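Local coordinates for carboxylase (Deinococcus radiodurans, PDB 5H80), which probably carboxylates biotin at the expense of ATP, as the biotin carboxylase domain of a single-chain bacterial multienzyme, at residues Ala182-Leu186 / Tyr227-Glu233; Arg236-Val242 / Gly300-Val306. All coordinates share one frame; numbering follows the deposited sequence.

Interaction 1. Residues Ala182-Leu186 / Tyr227-Glu233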
ATOM      1  N   ALA A 182      -5.833   6.704  46.186  1.00 34.18           N
ATOM      2  CA  ALA A 182      -5.879   6.419  44.756  1.00 33.89           C
ATOM      3  C   ALA A 182      -6.845   5.271  44.466  1.00 36.44           C
ATOM      4  O   ALA A 182      -6.899   4.387  45.266  1.00 34.49           O
ATOM      5  CB  ALA A 182      -4.489   6.073  44.277  1.00 29.52           C
ATOM      6  N   PRO A 183      -7.560   5.277  43.330  1.00 37.40           N
ATOM      7  CA  PRO A 183      -8.504   4.203  42.953  1.00 35.79           C
ATOM      8  C   PRO A 183      -7.830   2.895  42.565  1.00 38.70           C
ATOM      9  O   PRO A 183      -6.607   2.805  42.237  1.00 37.48           O
ATOM     10  CB  PRO A 183      -9.273   4.775  41.741  1.00 36.05           C
ATOM     11  CG  PRO A 183      -8.414   5.955  41.240  1.00 42.20           C
ATOM     12  CD  PRO A 183      -7.610   6.426  42.378  1.00 37.08           C
ATOM     13  N   VAL A 184      -8.658   1.863  42.563  1.00 37.60           N
ATOM     14  CA  VAL A 184      -8.241   0.516  42.410  1.00 46.99           C
ATOM     15  C   VAL A 184      -9.280  -0.195  41.506  1.00 39.03           C
ATOM     16  O   VAL A 184     -10.449   0.240  41.310  1.00 38.65           O
ATOM     17  CB  VAL A 184      -8.023  -0.037  43.850  1.00 47.80           C
ATOM     18  CG1 VAL A 184      -9.356  -0.431  44.462  1.00 52.27           C
ATOM     19  CG2 VAL A 184      -7.079  -1.194  43.857  1.00 53.80           C
ATOM     20  N   MET A 185      -8.820  -1.209  40.774  1.00 41.20           N
ATOM     21  CA  MET A 185      -9.713  -1.945  39.894  1.00 46.36           C
ATOM     22  C   MET A 185      -9.834  -3.322  40.537  1.00 48.61           C
ATOM     23  O   MET A 185      -8.837  -3.846  41.059  1.00 40.60           O
ATOM     24  CB  MET A 185      -9.094  -2.051  38.485  1.00 47.92           C
ATOM     25  CG  MET A 185      -9.834  -2.991  37.548  1.00 60.37           C
ATOM     26  SD  MET A 185     -10.802  -2.090  36.338  1.00 81.62           S
ATOM     27  CE  MET A 185      -9.664  -2.156  34.943  1.00 79.39           C
ATOM     28  N   LEU A 186     -11.053  -3.854  40.560  1.00 46.87           N
ATOM     29  CA  LEU A 186     -11.253  -5.313  40.748  1.00 49.35           C
ATOM     30  C   LEU A 186     -11.331  -6.020  39.417  1.00 39.58           C
ATOM     31  O   LEU A 186     -10.769  -7.098  39.353  1.00 40.19           O
ATOM     32  CB  LEU A 186     -12.523  -5.642  41.494  1.00 49.36           C
ATOM     33  CG  LEU A 186     -12.712  -4.864  42.776  1.00 45.70           C
ATOM     34  CD1 LEU A 186     -14.046  -5.310  43.326  1.00 44.21           C
ATOM     35  CD2 LEU A 186     -11.557  -5.084  43.743  1.00 44.84           C
ATOM     36  N   TYR A 227      -9.069  -7.738  40.943  1.00 42.85           N
ATOM     37  CA  TYR A 227      -8.435  -8.487  42.067  1.00 58.89           C
ATOM     38  C   TYR A 227      -7.401  -7.636  42.804  1.00 57.25           C
ATOM     39  O   TYR A 227      -6.325  -8.127  43.224  1.00 67.26           O
ATOM     40  CB  TYR A 227      -7.808  -9.822  41.607  1.00 64.31           C
ATOM     41  CG  TYR A 227      -6.867  -9.644  40.433  1.00 71.30           C
ATOM     42  CD1 TYR A 227      -5.478  -9.477  40.617  1.00 77.19           C
ATOM     43  CD2 TYR A 227      -7.366  -9.602  39.134  1.00 75.23           C
ATOM     44  CE1 TYR A 227      -4.633  -9.281  39.532  1.00 78.19           C
ATOM     45  CE2 TYR A 227      -6.528  -9.406  38.052  1.00 76.38           C
ATOM     46  CZ  TYR A 227      -5.173  -9.254  38.254  1.00 77.11           C
ATOM     47  OH  TYR A 227      -4.384  -9.085  37.159  1.00 76.02           O
ATOM     48  N   ALA A 228      -7.781  -6.369  43.037  1.00 62.72           N
ATOM     49  CA  ALA A 228      -6.881  -5.344  43.595  1.00 59.13           C
ATOM     50  C   ALA A 228      -5.680  -5.084  42.682  1.00 52.99           C
ATOM     51  O   ALA A 228      -4.592  -5.685  42.828  1.00 47.50           O
ATOM     52  CB  ALA A 228      -6.429  -5.671  45.017  1.00 54.09           C
ATOM     53  N   GLU A 229      -5.920  -4.189  41.731  1.00 48.87           N
ATOM     54  CA  GLU A 229      -4.839  -3.513  41.051  1.00 45.12           C
ATOM     55  C   GLU A 229      -4.958  -2.024  41.194  1.00 32.75           C
ATOM     56  O   GLU A 229      -6.055  -1.512  41.026  1.00 38.54           O
ATOM     57  CB  GLU A 229      -4.884  -3.871  39.565  1.00 45.31           C
ATOM     58  CG  GLU A 229      -3.486  -4.100  39.070  1.00 44.10           C
ATOM     59  CD  GLU A 229      -3.468  -4.708  37.681  1.00 41.48           C
ATOM     60  OE1 GLU A 229      -2.685  -5.667  37.600  1.00 41.78           O
ATOM     61  OE2 GLU A 229      -4.243  -4.203  36.752  1.00 41.15           O
ATOM     62  N   ARG A 230      -3.841  -1.326  41.383  1.00 34.85           N
ATOM     63  CA  ARG A 230      -3.856   0.179  41.251  1.00 32.93           C
ATOM     64  C   ARG A 230      -4.446   0.581  39.886  1.00 34.43           C
ATOM     65  O   ARG A 230      -3.995   0.027  38.854  1.00 40.72           O
ATOM     66  CB  ARG A 230      -2.438   0.762  41.477  1.00 30.31           C
ATOM     67  CG  ARG A 230      -2.303   2.255  41.236  1.00 33.98           C
ATOM     68  CD  ARG A 230      -0.901   2.728  41.495  1.00 37.65           C
ATOM     69  NE  ARG A 230      -0.845   4.186  41.353  1.00 36.68           N
ATOM     70  CZ  ARG A 230      -0.994   5.064  42.337  1.00 38.35           C
ATOM     71  NH1 ARG A 230      -1.020   4.677  43.621  1.00 32.45           N
ATOM     72  NH2 ARG A 230      -0.881   6.345  42.025  1.00 32.22           N
ATOM     73  N   LEU A 231      -5.444   1.480  39.858  1.00 35.93           N
ATOM     74  CA  LEU A 231      -5.996   1.988  38.576  1.00 33.30           C
ATOM     75  C   LEU A 231      -4.901   2.942  38.048  1.00 40.18           C
ATOM     76  O   LEU A 231      -4.520   3.930  38.741  1.00 41.60           O
ATOM     77  CB  LEU A 231      -7.335   2.684  38.778  1.00 41.33           C
ATOM     78  CG  LEU A 231      -8.073   3.124  37.510  1.00 41.93           C
ATOM     79  CD1 LEU A 231      -8.432   1.914  36.683  1.00 44.29           C
ATOM     80  CD2 LEU A 231      -9.293   3.960  37.824  1.00 45.28           C
ATOM     81  N   ILE A 232      -4.339   2.629  36.869  1.00 39.16           N
ATOM     82  CA  ILE A 232      -3.322   3.516  36.258  1.00 40.29           C
ATOM     83  C   ILE A 232      -4.064   4.463  35.338  1.00 36.17           C
ATOM     84  O   ILE A 232      -4.737   4.089  34.323  1.00 32.90           O
ATOM     85  CB  ILE A 232      -2.185   2.790  35.536  1.00 44.98           C
ATOM     86  CG1 ILE A 232      -1.410   1.962  36.557  1.00 42.93           C
ATOM     87  CG2 ILE A 232      -1.320   3.764  34.708  1.00 47.53           C
ATOM     88  CD1 ILE A 232      -0.063   2.459  36.951  1.00 39.59           C
ATOM     89  N   GLU A 233      -3.879   5.726  35.717  1.00 35.28           N
ATOM     90  CA  GLU A 233      -4.645   6.812  35.182  1.00 37.67           C
ATOM     91  C   GLU A 233      -3.660   7.711  34.336  1.00 30.33           C
ATOM     92  O   GLU A 233      -2.425   7.740  34.558  1.00 35.30           O
ATOM     93  CB  GLU A 233      -5.230   7.614  36.348  1.00 34.85           C
ATOM     94  CG  GLU A 233      -6.201   6.817  37.212  1.00 37.55           C
ATOM     95  CD  GLU A 233      -7.027   7.728  38.113  1.00 38.86           C
ATOM     96  OE1 GLU A 233      -6.422   8.162  39.110  1.00 43.95           O
ATOM     97  OE2 GLU A 233      -8.229   7.955  37.809  1.00 40.79           O
TER
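Pro183 and Leu231 face each other where two short antiparallel strands, 184-185 and 229-230, meet in a small three-stranded sheet. The family and the chain order suggest that this sheet belongs to the mobile lid of an ATP-grasp fold. Leu231 holds its CG anti to the backbone N (chi1 -174°), which brings CD2 against the CB-CG edge of the proline ring, 4.0 Å from Pro183 CB. Proline has no N-H to give, but its carbonyl still serves the pairing: Leu231 N donates to Pro183 O at 3.0 Å, from above the carbonyl plane. Glu233 meets the same ring at CG: its side chain crosses that of Pro183 at about a right angle and brings OE1 to 3.7 Å from Pro183 CG, while its OE2 forms a salt bridge to Arg201. With an alanine here, Arg201 would probably be left without its carboxylate mate and a gap would open beside CG of the proline.

Farther along, Met185 and Glu229 lie on one sheet face. The carboxylate of Glu229 turns to Lys145, which Tyr227 OH also meets. Val184 diverges from Arg230 and packs its branched, apolar side chain on helix 172-178; its CG2 comes within 3.0 Å of Glu229 O, a close apolar approach and not a bond. Ala228 and Glu229 together face Met185, making a G1 beta bulge; Ala228 takes the positive phi (62°) of its first position. The long, extended arm of Arg230 brings NH1 to 3.8 Å from Ala182 CB, and that nitrogen is bonded to Gln179. Between Met185 and Glu229 the backbones bond twice: Met185 N reaches Glu229 O at 2.8 Å, and Glu229 N returns to Met185 O at 3.0 Å.

Interaction 2. Residues Arg236-Val242 / Gly300-Val306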
ATOM      1  N   ARG A 236      -0.894   6.259  28.436  1.00 24.60           N
ATOM      2  CA  ARG A 236      -0.921   5.674  27.122  1.00 22.08           C
ATOM      3  C   ARG A 236      -0.575   4.155  27.067  1.00 20.98           C
ATOM      4  O   ARG A 236       0.217   3.645  27.848  1.00 23.98           O
ATOM      5  CB  ARG A 236       0.011   6.493  26.189  1.00 23.85           C
ATOM      6  CG  ARG A 236      -0.521   7.919  25.987  1.00 24.42           C
ATOM      7  CD  ARG A 236       0.567   8.831  25.334  1.00 26.22           C
ATOM      8  NE  ARG A 236       1.077   8.267  24.045  1.00 26.15           N
ATOM      9  CZ  ARG A 236       1.935   8.895  23.239  1.00 26.67           C
ATOM     10  NH1 ARG A 236       2.475  10.105  23.580  1.00 25.48           N
ATOM     11  NH2 ARG A 236       2.375   8.306  22.155  1.00 24.49           N
ATOM     12  N   HIS A 237      -1.181   3.475  26.082  1.00 22.61           N
ATOM     13  CA  HIS A 237      -0.990   2.081  25.834  1.00 21.85           C
ATOM     14  C   HIS A 237       0.029   2.049  24.752  1.00 23.40           C
ATOM     15  O   HIS A 237      -0.280   2.442  23.662  1.00 20.46           O
ATOM     16  CB  HIS A 237      -2.241   1.394  25.390  1.00 24.86           C
ATOM     17  CG  HIS A 237      -2.038  -0.043  24.989  1.00 29.36           C
ATOM     18  ND1 HIS A 237      -2.594  -1.088  25.693  1.00 34.85           N
ATOM     19  CD2 HIS A 237      -1.353  -0.624  23.960  1.00 29.96           C
ATOM     20  CE1 HIS A 237      -2.217  -2.238  25.162  1.00 28.90           C
ATOM     21  NE2 HIS A 237      -1.574  -1.984  24.039  1.00 31.08           N
ATOM     22  N   ILE A 238       1.215   1.628  25.102  1.00 20.79           N
ATOM     23  CA  ILE A 238       2.346   1.491  24.133  1.00 23.78           C
ATOM     24  C   ILE A 238       2.942   0.076  24.169  1.00 27.33           C
ATOM     25  O   ILE A 238       3.241  -0.445  25.219  1.00 24.14           O
ATOM     26  CB  ILE A 238       3.403   2.557  24.396  1.00 21.35           C
ATOM     27  CG1 ILE A 238       2.868   4.001  24.378  1.00 22.48           C
ATOM     28  CG2 ILE A 238       4.423   2.469  23.280  1.00 20.14           C
ATOM     29  CD1 ILE A 238       3.938   5.119  24.561  1.00 23.09           C
ATOM     30  N   GLU A 239       3.049  -0.567  22.998  1.00 20.24           N
ATOM     31  CA  GLU A 239       3.361  -2.003  22.928  1.00 19.94           C
ATOM     32  C   GLU A 239       4.518  -2.136  21.974  1.00 22.82           C
ATOM     33  O   GLU A 239       4.613  -1.383  21.007  1.00 22.26           O
ATOM     34  CB  GLU A 239       2.216  -2.862  22.475  1.00 21.68           C
ATOM     35  CG  GLU A 239       1.649  -2.592  21.027  1.00 21.57           C
ATOM     36  CD  GLU A 239       0.313  -3.293  20.751  1.00 26.97           C
ATOM     37  OE1 GLU A 239      -0.403  -3.718  21.705  1.00 22.64           O
ATOM     38  OE2 GLU A 239      -0.038  -3.451  19.588  1.00 24.17           O
ATOM     39  N   VAL A 240       5.282  -3.151  22.199  1.00 22.32           N
ATOM     40  CA  VAL A 240       6.489  -3.385  21.386  1.00 22.59           C
ATOM     41  C   VAL A 240       6.381  -4.654  20.616  1.00 21.56           C
ATOM     42  O   VAL A 240       6.104  -5.685  21.160  1.00 20.52           O
ATOM     43  CB  VAL A 240       7.801  -3.405  22.252  1.00 22.70           C
ATOM     44  CG1 VAL A 240       8.922  -3.819  21.407  1.00 20.74           C
ATOM     45  CG2 VAL A 240       8.047  -2.103  22.980  1.00 25.74           C
ATOM     46  N   GLN A 241       6.601  -4.613  19.271  1.00 20.95           N
ATOM     47  CA  GLN A 241       6.643  -5.799  18.451  1.00 20.82           C
ATOM     48  C   GLN A 241       7.995  -6.479  18.509  1.00 20.94           C
ATOM     49  O   GLN A 241       9.032  -5.815  18.143  1.00 19.66           O
ATOM     50  CB  GLN A 241       6.382  -5.364  16.977  1.00 20.91           C
ATOM     51  CG  GLN A 241       6.382  -6.513  16.046  1.00 22.11           C
ATOM     52  CD  GLN A 241       5.119  -7.449  16.217  1.00 21.46           C
ATOM     53  OE1 GLN A 241       4.024  -7.049  15.988  1.00 20.48           O
ATOM     54  NE2 GLN A 241       5.368  -8.682  16.825  1.00 22.42           N
ATOM     55  N   VAL A 242       7.970  -7.725  18.985  1.00 20.77           N
ATOM     56  CA  VAL A 242       9.069  -8.643  18.957  1.00 20.21           C
ATOM     57  C   VAL A 242       9.006  -9.781  17.972  1.00 19.67           C
ATOM     58  O   VAL A 242       7.981 -10.290  17.556  1.00 20.74           O
ATOM     59  CB  VAL A 242       9.374  -9.153  20.392  1.00 22.65           C
ATOM     60  CG1 VAL A 242      10.451 -10.216  20.440  1.00 29.99           C
ATOM     61  CG2 VAL A 242       9.762  -7.965  21.280  1.00 22.62           C
ATOM     62  N   GLY A 300       5.663 -11.910  18.954  1.00 27.01           N
ATOM     63  CA  GLY A 300       4.964 -11.658  20.181  1.00 22.11           C
ATOM     64  C   GLY A 300       4.957 -10.169  20.444  1.00 20.52           C
ATOM     65  O   GLY A 300       5.852  -9.502  19.821  1.00 20.43           O
ATOM     66  N   THR A 301       4.026  -9.671  21.237  1.00 22.98           N
ATOM     67  CA  THR A 301       3.939  -8.265  21.532  1.00 20.12           C
ATOM     68  C   THR A 301       4.012  -8.148  23.092  1.00 25.49           C
ATOM     69  O   THR A 301       3.351  -8.925  23.739  1.00 25.00           O
ATOM     70  CB  THR A 301       2.693  -7.682  21.023  1.00 22.75           C
ATOM     71  OG1 THR A 301       2.652  -7.818  19.588  1.00 23.83           O
ATOM     72  CG2 THR A 301       2.434  -6.231  21.456  1.00 22.05           C
ATOM     73  N   PHE A 302       4.719  -7.142  23.597  1.00 23.94           N
ATOM     74  CA  PHE A 302       4.780  -6.793  24.978  1.00 22.22           C
ATOM     75  C   PHE A 302       4.106  -5.416  25.132  1.00 24.14           C
ATOM     76  O   PHE A 302       4.573  -4.402  24.530  1.00 20.75           O
ATOM     77  CB  PHE A 302       6.208  -6.797  25.407  1.00 23.28           C
ATOM     78  CG  PHE A 302       6.813  -8.113  25.332  1.00 26.04           C
ATOM     79  CD1 PHE A 302       6.676  -8.992  26.432  1.00 29.34           C
ATOM     80  CD2 PHE A 302       7.347  -8.614  24.128  1.00 28.02           C
ATOM     81  CE1 PHE A 302       7.187 -10.287  26.372  1.00 25.42           C
ATOM     82  CE2 PHE A 302       7.803  -9.940  24.051  1.00 30.95           C
ATOM     83  CZ  PHE A 302       7.750 -10.747  25.189  1.00 29.77           C
ATOM     84  N   GLU A 303       3.045  -5.405  25.913  1.00 19.68           N
ATOM     85  CA  GLU A 303       2.114  -4.260  26.153  1.00 23.50           C
ATOM     86  C   GLU A 303       2.530  -3.502  27.469  1.00 22.59           C
ATOM     87  O   GLU A 303       2.835  -4.135  28.481  1.00 24.58           O
ATOM     88  CB  GLU A 303       0.659  -4.575  26.165  1.00 28.38           C
ATOM     89  CG  GLU A 303       0.228  -5.275  24.914  1.00 27.62           C
ATOM     90  CD  GLU A 303      -1.278  -5.586  24.925  1.00 38.99           C
ATOM     91  OE1 GLU A 303      -1.916  -5.383  25.988  1.00 42.28           O
ATOM     92  OE2 GLU A 303      -1.791  -5.996  23.885  1.00 47.18           O
ATOM     93  N   PHE A 304       2.517  -2.192  27.389  1.00 23.26           N
ATOM     94  CA  PHE A 304       2.815  -1.348  28.551  1.00 23.44           C
ATOM     95  C   PHE A 304       1.815  -0.194  28.655  1.00 26.24           C
ATOM     96  O   PHE A 304       1.258   0.271  27.660  1.00 23.87           O
ATOM     97  CB  PHE A 304       4.220  -0.735  28.422  1.00 21.58           C
ATOM     98  CG  PHE A 304       5.300  -1.698  28.272  1.00 21.13           C
ATOM     99  CD1 PHE A 304       6.059  -2.172  29.374  1.00 22.64           C
ATOM    100  CD2 PHE A 304       5.680  -2.185  26.986  1.00 22.84           C
ATOM    101  CE1 PHE A 304       7.078  -2.998  29.259  1.00 21.40           C
ATOM    102  CE2 PHE A 304       6.775  -3.106  26.849  1.00 24.03           C
ATOM    103  CZ  PHE A 304       7.461  -3.561  28.005  1.00 25.33           C
ATOM    104  N   LEU A 305       1.610   0.266  29.893  1.00 23.53           N
ATOM    105  CA  LEU A 305       1.034   1.560  30.182  1.00 27.02           C
ATOM    106  C   LEU A 305       2.184   2.507  30.548  1.00 23.97           C
ATOM    107  O   LEU A 305       3.121   2.160  31.310  1.00 23.66           O
ATOM    108  CB  LEU A 305       0.011   1.526  31.342  1.00 25.19           C
ATOM    109  CG  LEU A 305      -1.231   0.634  31.104  1.00 27.26           C
ATOM    110  CD1 LEU A 305      -2.097   0.692  32.357  1.00 30.90           C
ATOM    111  CD2 LEU A 305      -1.910   1.069  29.841  1.00 24.86           C
ATOM    112  N   VAL A 306       2.138   3.707  29.945  1.00 20.97           N
ATOM    113  CA  VAL A 306       3.160   4.658  30.067  1.00 22.70           C
ATOM    114  C   VAL A 306       2.600   6.049  30.486  1.00 22.07           C
ATOM    115  O   VAL A 306       1.619   6.574  29.890  1.00 24.59           O
ATOM    116  CB  VAL A 306       3.928   4.783  28.658  1.00 23.62           C
ATOM    117  CG1 VAL A 306       5.081   5.796  28.738  1.00 27.33           C
ATOM    118  CG2 VAL A 306       4.431   3.441  28.133  1.00 25.37           C
TER
HETATM  119  O   HOH W   1       3.107  -9.918  17.950  1.00 24.23           O
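Two glutamates, Glu239 and Glu303, stand side by side and point the same way, with Glu239 OE1 only 3.4 Å from Glu303 OE2 and their carboxylate planes 25° apart. They form a non-hydrogen-bonded pair in the antiparallel sheet of what is, by family, an ATP-grasp fold. Lys265 forms salt bridges to both of these oxygens, which probably offsets the repulsion between them, and Arg255 takes Glu239 OE2.

His237 joins them on this polar face. Its NE2 donates a nearly straight bond (166°) to Glu239 OE1, which lies in the ring plane although the ring meets the carboxylate from above. Glu303 OE1 sits at the ring edge, 3.3 Å from His237 CE1. Glu239 has CG between its backbone N and carbonyl carbon (chi1 62°), and its stem runs against the methyl of Thr301, with CB 3.5 Å from Thr301 CG2; threonine can offer that methyl and still bind water through OG1.

The reverse face is mostly apolar, and Val240, Val242, Phe302 and Phe304 pack on helix 277-293. Val242 CG2 meets the Phe302 ring at CD2, 3.8 Å away, while Ile238 CB packs on Val306 CG2 at 4.0 Å. At the Gly300 end, Gln241 OE1 accepts from Arg255 and NE2 shares a water with Thr301 OG1. The same nitrogen and Gly300 N grip Val242 O from opposite faces of its carbonyl plane, each at 3.2 Å.

In the fold
Both contacts belong to the ATP-binding part of the chain, their centres about 20 Å apart, and both segments of interaction 1 precede those of interaction 2 in the sequence. Strand 229-230 runs on directly to strand 236-245, so one short connection ties the small peripheral sheet to the four-stranded sheet whose two inner strands make up interaction 2. Interaction 1 is a surface contact far from the chain's centre, interaction 2 a buried one. They touch at Ile232 CB and Leu305 CD1, 3.8 Å apart. The arrangement is consistent with an ATP-grasp enzyme, in which a mobile lid probably closes over the nucleotide beside the larger sheet.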